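PDB 3BRU: transcriptional regulator AcuR from Rhodobacter sphaeroides 2.4.1, which represses transcription of its own operon as a TetR-family DNA-binding protein and probably binds two operator sequences in the promoter. Local coordinates for residues A75-D86 against P141-V151. Residues are numbered along the deposited sequence; the frame is centred on the assembly and turned at random.
Sequences ADFGLALIEAYD and PDDFRAALIGV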
loop_
_atom_site.group_PDB
_atom_site.type_symbol
_atom_site.label_atom_id
_atom_site.label_comp_id
_atom_site.label_asym_id
_atom_site.label_seq_id
_atom_site.Cartn_x
_atom_site.Cartn_y
_atom_site.Cartn_z
ATOM N N ALA A 75 20.636 -3.440 7.767
ATOM C CA ALA A 75 19.482 -4.065 8.420
ATOM C C ALA A 75 19.268 -3.564 9.857
ATOM O O ALA A 75 18.142 -3.346 10.261
ATOM C CB ALA A 75 19.584 -5.601 8.373
ATOM N N ASP A 76 20.336 -3.373 10.616
ATOM C CA ASP A 76 20.254 -2.905 12.001
ATOM C C ASP A 76 19.817 -1.430 12.029
ATOM O O ASP A 76 19.032 -1.011 12.886
ATOM C CB ASP A 76 21.629 -3.081 12.668
ATOM C CG ASP A 76 21.590 -2.897 14.209
ATOM O OD1 ASP A 76 20.621 -3.400 14.834
ATOM O OD2 ASP A 76 22.530 -2.273 14.807
ATOM N N PHE A 77 20.353 -0.656 11.085
ATOM C CA PHE A 77 19.891 0.695 10.762
ATOM C C PHE A 77 18.406 0.821 10.409
ATOM O O PHE A 77 17.682 1.626 11.025
ATOM C CB PHE A 77 20.742 1.271 9.632
ATOM C CG PHE A 77 20.468 2.717 9.330
ATOM C CD1 PHE A 77 20.484 3.672 10.322
ATOM C CD2 PHE A 77 20.207 3.128 8.033
ATOM C CE1 PHE A 77 20.276 4.997 10.034
ATOM C CE2 PHE A 77 19.972 4.445 7.747
ATOM C CZ PHE A 77 20.023 5.377 8.738
ATOM N N GLY A 78 17.959 0.070 9.406
ATOM C CA GLY A 78 16.534 -0.054 9.113
ATOM C C GLY A 78 15.625 -0.346 10.314
ATOM O O GLY A 78 14.573 0.276 10.441
ATOM N N LEU A 79 15.998 -1.276 11.204
ATOM C CA LEU A 79 15.212 -1.528 12.428
ATOM C C LEU A 79 15.196 -0.384 13.419
ATOM O O LEU A 79 14.193 -0.146 14.081
ATOM C CB LEU A 79 15.679 -2.799 13.141
ATOM C CG LEU A 79 15.367 -4.116 12.421
ATOM C CD1 LEU A 79 16.229 -5.238 12.999
ATOM C CD2 LEU A 79 13.897 -4.453 12.542
ATOM N N ALA A 80 16.318 0.309 13.538
ATOM C CA ALA A 80 16.414 1.526 14.323
ATOM C C ALA A 80 15.500 2.608 13.762
ATOM O O ALA A 80 14.941 3.394 14.529
ATOM C CB ALA A 80 17.877 2.047 14.365
ATOM N N LEU A 81 15.377 2.677 12.432
ATOM C CA LEU A 81 14.489 3.673 11.812
ATOM C C LEU A 81 13.040 3.378 12.102
ATOM O O LEU A 81 12.287 4.294 12.303
ATOM C CB LEU A 81 14.697 3.813 10.295
ATOM C CG LEU A 81 16.055 4.323 9.839
ATOM C CD1 LEU A 81 16.181 4.161 8.322
ATOM C CD2 LEU A 81 16.277 5.760 10.278
ATOM N N ILE A 82 12.656 2.104 12.075
ATOM C CA ILE A 82 11.302 1.707 12.452
ATOM C C ILE A 82 11.014 2.092 13.924
ATOM O O ILE A 82 9.973 2.678 14.209
ATOM C CB ILE A 82 11.061 0.190 12.242
ATOM C CG1 ILE A 82 11.070 -0.184 10.770
ATOM C CG2 ILE A 82 9.752 -0.262 12.883
ATOM C CD1 ILE A 82 11.356 -1.697 10.581
ATOM N N GLU A 83 11.931 1.776 14.844
ATOM C CA GLU A 83 11.798 2.218 16.252
ATOM C C GLU A 83 11.710 3.734 16.389
ATOM O O GLU A 83 10.966 4.232 17.228
ATOM C CB GLU A 83 12.918 1.668 17.127
ATOM C CG GLU A 83 12.818 0.172 17.306
ATOM C CD GLU A 83 14.123 -0.514 17.790
ATOM O OE1 GLU A 83 15.246 0.066 17.665
ATOM O OE2 GLU A 83 14.018 -1.661 18.309
ATOM N N ALA A 84 12.428 4.474 15.550
ATOM C CA ALA A 84 12.386 5.950 15.640
ATOM C C ALA A 84 11.047 6.492 15.156
ATOM O O ALA A 84 10.469 7.401 15.776
ATOM C CB ALA A 84 13.553 6.598 14.860
ATOM N N TYR A 85 10.573 5.923 14.046
ATOM C CA TYR A 85 9.307 6.270 13.422
ATOM C C TYR A 85 8.135 5.898 14.340
ATOM O O TYR A 85 7.219 6.681 14.532
ATOM C CB TYR A 85 9.187 5.592 12.062
ATOM C CG TYR A 85 8.023 6.096 11.246
ATOM C CD1 TYR A 85 8.145 7.246 10.453
ATOM C CD2 TYR A 85 6.796 5.446 11.285
ATOM C CE1 TYR A 85 7.075 7.715 9.685
ATOM C CE2 TYR A 85 5.711 5.910 10.544
ATOM C CZ TYR A 85 5.856 7.040 9.752
ATOM O OH TYR A 85 4.774 7.500 9.048
ATOM N N ASP A 86 8.173 4.717 14.937
ATOM C CA ASP A 86 7.172 4.399 15.956
ATOM C C ASP A 86 7.058 5.470 17.069
ATOM O O ASP A 86 5.967 5.773 17.522
ATOM C CB ASP A 86 7.463 3.051 16.606
ATOM C CG ASP A 86 6.248 2.490 17.369
ATOM O OD1 ASP A 86 5.102 3.008 17.247
ATOM O OD2 ASP A 86 6.429 1.488 18.080
ATOM N N PRO A 141 15.140 -8.270 5.128
ATOM C CA PRO A 141 15.578 -9.286 6.120
ATOM C C PRO A 141 14.370 -9.745 6.932
ATOM O O PRO A 141 13.509 -8.916 7.226
ATOM C CB PRO A 141 16.525 -8.494 7.042
ATOM C CG PRO A 141 16.979 -7.315 6.230
ATOM C CD PRO A 141 15.849 -6.980 5.295
ATOM N N ASP A 142 14.262 -11.017 7.301
ATOM C CA ASP A 142 13.000 -11.423 7.963
ATOM C C ASP A 142 12.662 -10.833 9.352
ATOM O O ASP A 142 11.500 -10.844 9.735
ATOM C CB ASP A 142 12.672 -12.915 7.829
ATOM C CG ASP A 142 11.594 -13.184 6.703
ATOM O OD1 ASP A 142 11.958 -13.216 5.486
ATOM O OD2 ASP A 142 10.376 -13.358 7.033
ATOM N N ASP A 143 13.654 -10.273 10.052
ATOM C CA ASP A 143 13.449 -9.447 11.282
ATOM C C ASP A 143 12.380 -8.340 11.157
ATOM O O ASP A 143 11.659 -8.025 12.105
ATOM C CB ASP A 143 14.764 -8.744 11.652
ATOM C CG ASP A 143 15.565 -9.500 12.697
ATOM O OD1 ASP A 143 15.242 -10.679 12.958
ATOM O OD2 ASP A 143 16.524 -8.922 13.272
ATOM N N PHE A 144 12.324 -7.743 9.971
ATOM C CA PHE A 144 11.453 -6.627 9.680
ATOM C C PHE A 144 9.964 -6.990 9.796
ATOM O O PHE A 144 9.187 -6.157 10.246
ATOM C CB PHE A 144 11.778 -6.080 8.289
ATOM C CG PHE A 144 13.051 -5.280 8.235
ATOM C CD1 PHE A 144 14.271 -5.842 8.601
ATOM C CD2 PHE A 144 13.042 -3.965 7.821
ATOM C CE1 PHE A 144 15.455 -5.081 8.557
ATOM C CE2 PHE A 144 14.225 -3.218 7.758
ATOM C CZ PHE A 144 15.425 -3.787 8.115
ATOM N N ARG A 145 9.580 -8.217 9.427
ATOM C CA ARG A 145 8.182 -8.623 9.442
ATOM C C ARG A 145 7.480 -8.329 10.793
ATOM O O ARG A 145 6.486 -7.582 10.837
ATOM C CB ARG A 145 8.019 -10.094 9.009
ATOM C CG ARG A 145 6.616 -10.439 8.464
ATOM C CD ARG A 145 6.475 -11.914 7.895
ATOM N NE ARG A 145 7.404 -12.193 6.780
ATOM C CZ ARG A 145 7.233 -11.782 5.520
ATOM N NH1 ARG A 145 8.141 -12.050 4.576
ATOM N NH2 ARG A 145 6.157 -11.092 5.188
ATOM N N ALA A 146 8.012 -8.882 11.876
ATOM C CA ALA A 146 7.441 -8.710 13.200
ATOM C C ALA A 146 7.543 -7.259 13.666
ATOM O O ALA A 146 6.656 -6.752 14.379
ATOM C CB ALA A 146 8.146 -9.638 14.190
ATOM N N ALA A 147 8.627 -6.584 13.277
ATOM C CA ALA A 147 8.815 -5.209 13.698
ATOM C C ALA A 147 7.762 -4.342 13.011
ATOM O O ALA A 147 7.098 -3.543 13.671
ATOM C CB ALA A 147 10.203 -4.739 13.391
ATOM N N LEU A 148 7.563 -4.536 11.698
ATOM C CA LEU A 148 6.556 -3.752 10.964
ATOM C C LEU A 148 5.130 -4.055 11.436
ATOM O O LEU A 148 4.334 -3.133 11.646
ATOM C CB LEU A 148 6.670 -3.934 9.460
ATOM C CG LEU A 148 7.936 -3.422 8.774
ATOM C CD1 LEU A 148 7.945 -4.087 7.374
ATOM C CD2 LEU A 148 8.004 -1.814 8.748
ATOM N N ILE A 149 4.815 -5.333 11.606
ATOM C CA ILE A 149 3.493 -5.744 12.059
ATOM C C ILE A 149 3.213 -5.192 13.478
ATOM O O ILE A 149 2.082 -4.782 13.792
ATOM C CB ILE A 149 3.312 -7.294 11.990
ATOM C CG1 ILE A 149 3.401 -7.785 10.540
ATOM C CG2 ILE A 149 1.940 -7.709 12.535
ATOM C CD1 ILE A 149 3.323 -9.345 10.377
ATOM N N GLY A 150 4.237 -5.185 14.323
ATOM C CA GLY A 150 4.129 -4.681 15.689
ATOM C C GLY A 150 3.656 -3.240 15.737
ATOM O O GLY A 150 2.759 -2.901 16.527
ATOM N N VAL A 151 4.244 -2.385 14.901
ATOM C CA VAL A 151 3.900 -0.958 14.867
ATOM C C VAL A 151 2.421 -0.741 14.427
ATOM O O VAL A 151 1.670 0.012 15.061
ATOM C CB VAL A 151 4.853 -0.216 13.917
ATOM C CG1 VAL A 151 4.467 1.209 13.754
ATOM C CG2 VAL A 151 6.328 -0.329 14.404
#
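In this TetR-family repressor helix 74-97, which follows the predicted helix-turn-helix motif, runs beside helix 143-167 of the C-terminal domain; the segments 75-86 and 143-151 lie almost parallel, 5° between their directions and 10.5 Å between axes. No hydrogen bond or salt bridge crosses between the segments; mainly apolar side chains join them, interlocking as knobs into holes, with Phe144 and Ile82 as reciprocal knobs. Phe144 comes from the C-terminal domain, its ring set among Ala75, Gly78, Leu79 and Ile82. It turns its CG away from its own carbonyl carbon (chi1 -75°), which carries the ring end toward helix 74-97, and CZ comes 4.0 Å from Gly78 CA, a place that suits glycine because a beta carbon would collide with the ring. Leu79 lies over one ring face, its CG 4.0 Å from Phe144 CE1, while its CD2 meets the small Ala147 CB at 3.8 Å. Outside the segments, Tyr48 meets Phe144 edge-to-face. Ile82 returns the knob, seated among Phe144, Ala147, Leu148 and Val151. Its two branches divide the work: CD1 touches Leu148 CD2 at 3.8 Å and also nears the ring, whereas CG2 packs on Val151 CG2 at 3.7 Å. Leu133 of helix 129-135 also packs on Ile82 and Leu148. At the start Ala75's short side chain lets Pro141 come close, CB to CG 3.8 Å. At the far end Asp86 and Val151 run alongside, pointing opposite ways, Asp86 OD1 4.0 Å from Val151 CG1.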